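PDB 4LTT: uncharacterized protein, toxin from Helicobacter pylori, which probably acts as an RNA-cleaving toxin of the RelE family, YafQ subfamily, in a toxin-antitoxin system, and can bind copper. Local coordinates for residues V30-T33 and L34-E38; A48-G51 and K52-F56. All coordinates share one frame; numbering follows the deposited sequence.

Interaction 1 of 2, residues V30-T33 and L34-E38; sequences VILT and LRKKE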
loop_
_atom_site.group_PDB
_atom_site.type_symbol
_atom_site.label_atom_id
_atom_site.label_comp_id
_atom_site.label_asym_id
_atom_site.label_seq_id
_atom_site.Cartn_x
_atom_site.Cartn_y
_atom_site.Cartn_z
ATOM N N VAL A 30 -5.880 -3.433 6.827
ATOM C CA VAL A 30 -4.680 -4.007 6.159
ATOM C C VAL A 30 -3.386 -3.442 6.792
ATOM O O VAL A 30 -2.458 -4.211 7.091
ATOM C CB VAL A 30 -4.703 -3.701 4.669
ATOM C CG1 VAL A 30 -3.296 -3.955 3.998
ATOM C CG2 VAL A 30 -5.821 -4.457 3.970
ATOM N N ILE A 31 -3.361 -2.118 7.025
ATOM C CA ILE A 31 -2.185 -1.525 7.599
ATOM C C ILE A 31 -1.915 -2.132 8.967
ATOM O O ILE A 31 -0.756 -2.452 9.297
ATOM C CB ILE A 31 -2.321 0.017 7.648
ATOM C CG1 ILE A 31 -2.175 0.588 6.229
ATOM C CG2 ILE A 31 -1.284 0.620 8.594
ATOM C CD1 ILE A 31 -2.616 2.004 6.126
ATOM N N LEU A 32 -2.960 -2.293 9.794
ATOM C CA LEU A 32 -2.717 -2.842 11.114
ATOM C C LEU A 32 -2.161 -4.275 11.014
ATOM O O LEU A 32 -1.221 -4.650 11.755
ATOM C CB LEU A 32 -4.023 -2.801 11.920
ATOM C CG LEU A 32 -3.879 -3.407 13.348
ATOM C CD1 LEU A 32 -2.895 -2.635 14.188
ATOM C CD2 LEU A 32 -5.271 -3.499 14.000
ATOM N N THR A 33 -2.740 -5.080 10.131
ATOM C CA THR A 33 -2.268 -6.442 9.933
ATOM C C THR A 33 -0.782 -6.462 9.531
ATOM O O THR A 33 -0.026 -7.239 10.087
ATOM C CB THR A 33 -3.110 -7.120 8.848
ATOM O OG1 THR A 33 -4.478 -7.124 9.321
ATOM C CG2 THR A 33 -2.704 -8.538 8.576
ATOM N N LEU A 34 -0.419 -5.623 8.572
ATOM C CA LEU A 34 0.979 -5.531 8.156
ATOM C C LEU A 34 1.877 -5.042 9.278
ATOM O O LEU A 34 2.994 -5.574 9.433
ATOM C CB LEU A 34 1.087 -4.576 6.970
ATOM C CG LEU A 34 0.458 -5.083 5.626
ATOM C CD1 LEU A 34 0.512 -4.019 4.542
ATOM C CD2 LEU A 34 1.107 -6.388 5.147
ATOM N N ARG A 35 1.444 -4.087 10.089
ATOM C CA ARG A 35 2.246 -3.617 11.176
ATOM C C ARG A 35 2.498 -4.691 12.189
ATOM O O ARG A 35 3.551 -4.694 12.885
ATOM C CB ARG A 35 1.535 -2.454 11.903
ATOM C CG ARG A 35 1.556 -1.159 11.086
ATOM C CD ARG A 35 0.920 0.002 11.814
ATOM N NE ARG A 35 1.780 0.388 12.962
ATOM C CZ ARG A 35 1.420 1.191 13.940
ATOM N NH1 ARG A 35 0.187 1.685 13.999
ATOM N NH2 ARG A 35 2.319 1.491 14.864
ATOM N N LYS A 36 1.551 -5.623 12.294
ATOM C CA LYS A 36 1.680 -6.733 13.231
ATOM C C LYS A 36 2.399 -7.925 12.618
ATOM O O LYS A 36 2.515 -8.998 13.289
ATOM C CB LYS A 36 0.284 -7.150 13.712
ATOM C CG LYS A 36 -0.364 -6.107 14.599
ATOM C CD LYS A 36 -1.767 -6.500 15.039
ATOM C CE LYS A 36 -1.790 -7.663 16.010
ATOM N NZ LYS A 36 -3.165 -7.944 16.608
ATOM N N LYS A 37 2.886 -7.809 11.389
ATOM C CA LYS A 37 3.601 -8.913 10.725
ATOM C C LYS A 37 2.734 -10.158 10.651
ATOM O O LYS A 37 3.202 -11.280 10.985
ATOM C CB LYS A 37 4.982 -9.184 11.383
ATOM C CG LYS A 37 5.928 -8.001 11.262
ATOM C CD LYS A 37 7.263 -8.325 11.937
ATOM C CE LYS A 37 8.289 -7.237 11.643
ATOM N NZ LYS A 37 9.429 -7.410 12.632
ATOM N N GLU A 38 1.505 -9.958 10.246
ATOM C CA GLU A 38 0.595 -11.032 10.027
ATOM C C GLU A 38 0.212 -11.079 8.534
ATOM O O GLU A 38 0.236 -10.075 7.841
ATOM C CB GLU A 38 -0.667 -10.874 10.865
ATOM C CG GLU A 38 -0.351 -10.989 12.374
ATOM C CD GLU A 38 -1.519 -10.632 13.288
ATOM O OE1 GLU A 38 -2.508 -10.119 12.824
ATOM O OE2 GLU A 38 -1.321 -10.821 14.467
HETATM O O HOH W 1 -4.357 -9.984 11.034
#
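The carbonyl oxygen of T33 accepts one good bond and one weak bond where helix 25-35 ends in a Schellman motif. E38 N bonds to T33 O at 3.1 Å, and K36 N adds the weak one. K37 N turns back to L34 O at 3.0 Å. K37 takes positive phi (57°), which swings the chain out of the helix and brings E38 back to its last turn. The regular helical bonds run up to this point. L34 N meets V30 O at 2.9 Å, close to straight. R35 N takes I31 O, and K36 N takes L32 O in a more bent bond of 139°.

The side chains follow the helix. V30 and L34 lie side by side and point the same way, with CG1 of V30 3.8 Å from CD1 of L34. Both are buried. L34 also packs on L67, Y69 and L76 of the sheet, while V30 packs on F44 in a loop. R35 crosses I31 at an angle, its CD 4.0 Å from I31 CG2. The R35 chain then bends at chi3 and NE bonds to the backbone oxygen of L2, tying the helix end to the N-terminal strand region. On the exposed side K36 crosses L32 at an angle, its CD 4.1 Å from L32 CG.

The T33 hydroxyl sits beside its own backbone N (chi1 -60°) and bonds back to E29 O. Its methyl CG2 instead faces the cap, 3.4 Å from E38 O and a little farther from E38 CB. One water links the two polar ends, donating to E38 OE1 at 2.6 Å and weakly to T33 OG1.

Interaction 2 of 2, residues A48-G51 and K52-F56; sequences ALKG and KWKPF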
loop_
_atom_site.group_PDB
_atom_site.type_symbol
_atom_site.label_atom_id
_atom_site.label_comp_id
_atom_site.label_asym_id
_atom_site.label_seq_id
_atom_site.Cartn_x
_atom_site.Cartn_y
_atom_site.Cartn_z
ATOM N N ALA A 48 5.386 -9.936 -3.561
ATOM C CA ALA A 48 6.549 -9.149 -3.783
ATOM C C ALA A 48 6.594 -8.659 -5.183
ATOM O O ALA A 48 6.316 -9.406 -6.169
ATOM C CB ALA A 48 7.790 -9.995 -3.448
ATOM N N LEU A 49 6.936 -7.381 -5.357
ATOM C CA LEU A 49 7.190 -6.817 -6.695
ATOM C C LEU A 49 8.544 -7.237 -7.228
ATOM O O LEU A 49 9.414 -7.791 -6.527
ATOM C CB LEU A 49 7.093 -5.319 -6.673
ATOM C CG LEU A 49 5.703 -4.804 -6.264
ATOM C CD1 LEU A 49 5.806 -3.268 -6.058
ATOM C CD2 LEU A 49 4.733 -5.192 -7.384
ATOM N N LYS A 50 8.718 -7.049 -8.526
ATOM C CA LYS A 50 9.961 -7.481 -9.219
ATOM C C LYS A 50 10.575 -6.341 -9.905
ATOM O O LYS A 50 10.114 -5.220 -9.977
ATOM C CB LYS A 50 9.685 -8.620 -10.199
ATOM C CG LYS A 50 8.975 -9.817 -9.544
ATOM C CD LYS A 50 9.850 -10.805 -8.754
ATOM C CE LYS A 50 9.575 -10.917 -7.236
ATOM N NZ LYS A 50 10.083 -12.143 -6.472
ATOM N N GLY A 51 11.736 -6.695 -10.495
ATOM C CA GLY A 51 12.502 -5.710 -11.254
ATOM C C GLY A 51 12.829 -4.446 -10.500
ATOM O O GLY A 51 13.293 -4.602 -9.311
ATOM N N LYS A 52 12.554 -3.277 -11.102
ATOM C CA LYS A 52 12.746 -1.887 -10.564
ATOM C C LYS A 52 12.265 -1.717 -9.151
ATOM O O LYS A 52 12.751 -0.855 -8.431
ATOM C CB LYS A 52 11.924 -0.816 -11.325
ATOM C CG LYS A 52 12.173 -0.780 -12.789
ATOM C CD LYS A 52 10.995 -0.135 -13.477
ATOM C CE LYS A 52 10.960 -0.657 -14.894
ATOM N NZ LYS A 52 12.114 -0.042 -15.631
ATOM N N TRP A 53 11.215 -2.466 -8.806
ATOM C CA TRP A 53 10.418 -2.177 -7.588
ATOM C C TRP A 53 10.872 -2.964 -6.434
ATOM O O TRP A 53 10.372 -2.697 -5.328
ATOM C CB TRP A 53 8.928 -2.339 -7.872
ATOM C CG TRP A 53 8.458 -1.265 -8.778
ATOM C CD1 TRP A 53 8.148 -1.395 -10.150
ATOM C CD2 TRP A 53 8.251 0.118 -8.485
ATOM N NE1 TRP A 53 7.764 -0.207 -10.678
ATOM C CE2 TRP A 53 7.811 0.749 -9.756
ATOM C CE3 TRP A 53 8.380 0.900 -7.362
ATOM C CZ2 TRP A 53 7.527 2.102 -9.856
ATOM C CZ3 TRP A 53 8.087 2.276 -7.471
ATOM C CH2 TRP A 53 7.688 2.851 -8.680
ATOM N N LYS A 54 11.766 -3.929 -6.560
ATOM C CA LYS A 54 12.273 -4.632 -5.399
ATOM C C LYS A 54 12.922 -3.643 -4.439
ATOM O O LYS A 54 13.571 -2.673 -4.916
ATOM C CB LYS A 54 13.319 -5.717 -5.759
ATOM C CG LYS A 54 12.724 -6.861 -6.570
ATOM C CD LYS A 54 13.767 -7.980 -6.643
ATOM C CE LYS A 54 13.267 -9.219 -7.243
ATOM N NZ LYS A 54 14.249 -10.289 -6.819
ATOM N N PRO A 55 12.789 -3.835 -3.122
ATOM C CA PRO A 55 12.215 -4.936 -2.432
ATOM C C PRO A 55 10.717 -4.736 -2.002
ATOM O O PRO A 55 10.214 -5.400 -1.158
ATOM C CB PRO A 55 13.105 -5.045 -1.156
ATOM C CG PRO A 55 13.363 -3.566 -0.861
ATOM C CD PRO A 55 13.557 -2.941 -2.201
ATOM N N PHE A 56 10.010 -3.786 -2.652
ATOM C CA PHE A 56 8.662 -3.473 -2.244
ATOM C C PHE A 56 7.702 -4.599 -2.511
ATOM O O PHE A 56 7.934 -5.458 -3.385
ATOM C CB PHE A 56 8.205 -2.141 -2.889
ATOM C CG PHE A 56 8.887 -0.949 -2.231
ATOM C CD1 PHE A 56 8.238 -0.216 -1.224
ATOM C CD2 PHE A 56 10.181 -0.607 -2.521
ATOM C CE1 PHE A 56 8.867 0.874 -0.595
ATOM C CE2 PHE A 56 10.822 0.491 -1.872
ATOM C CZ PHE A 56 10.153 1.179 -0.885
HETATM O O HOH W 2 10.154 -7.121 -3.961
HETATM O O HOH W 3 11.998 -11.074 -4.774
#
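L49 N bonds to F56 O at 2.9 Å, in the carbonyl plane, drawing together the two ends of a surface loop that joins strand 47-48 to the antiparallel strand 57-60. Within the loop is a short 3-10 turn. W53 N meets K50 O, and K54 N meets G51 O, both at 3.2 Å. Both donors stand above the carbonyl planes, by 44° and 49°. G51 has positive phi, a conformation that favours glycine. F56 N bonds to W53 O and closes a type VI turn over residues 53-56, with the cis proline P55 at its third position.

The apolar contacts centre on L49. Its CB lies 3.7 Å from CB of W53, and the two side chains run side by side. CD1 of L49 also reaches CB of F56. L49 touches E58 too, a copper ligand in another structure of this protein; no copper is bound here. Beyond the loop, the W53 ring meets F88 edge-to-face, and L49 and F56 both pack on V68. The K50 chain, bent at chi2 and chi3, crosses the extended K54 chain, with K50 CD 4.1 Å from K54 CE.

Water completes the polar contacts. One molecule donates to both L49 O and F56 O, beside the direct bond. Another accepts from K50 NZ and K54 NZ, which are 4.6 Å apart. This shared water probably eases repulsion between the two ammonium groups.

In the fold
From the N terminus, the chain runs through strand 3-6 and helix 8-19 to helix 25-35. Interaction 1 closes the C-terminal end of that helix at residues 30-38. Strand 47-48 comes next, and interaction 2 closes the loop between it and strand 57-60. The two contacts are in series. They neither nest nor cross, and their nearest atoms are about 10 Å apart. Both reach the same sheet. Interaction 1 sets the helix against strands 3-6, 65-72 and 75-82. Interaction 2 lies at the other side of the strand order, joining edge strand 47-48 to 57-60 and packing on 65-72. Strand 65-72 is thus common to both.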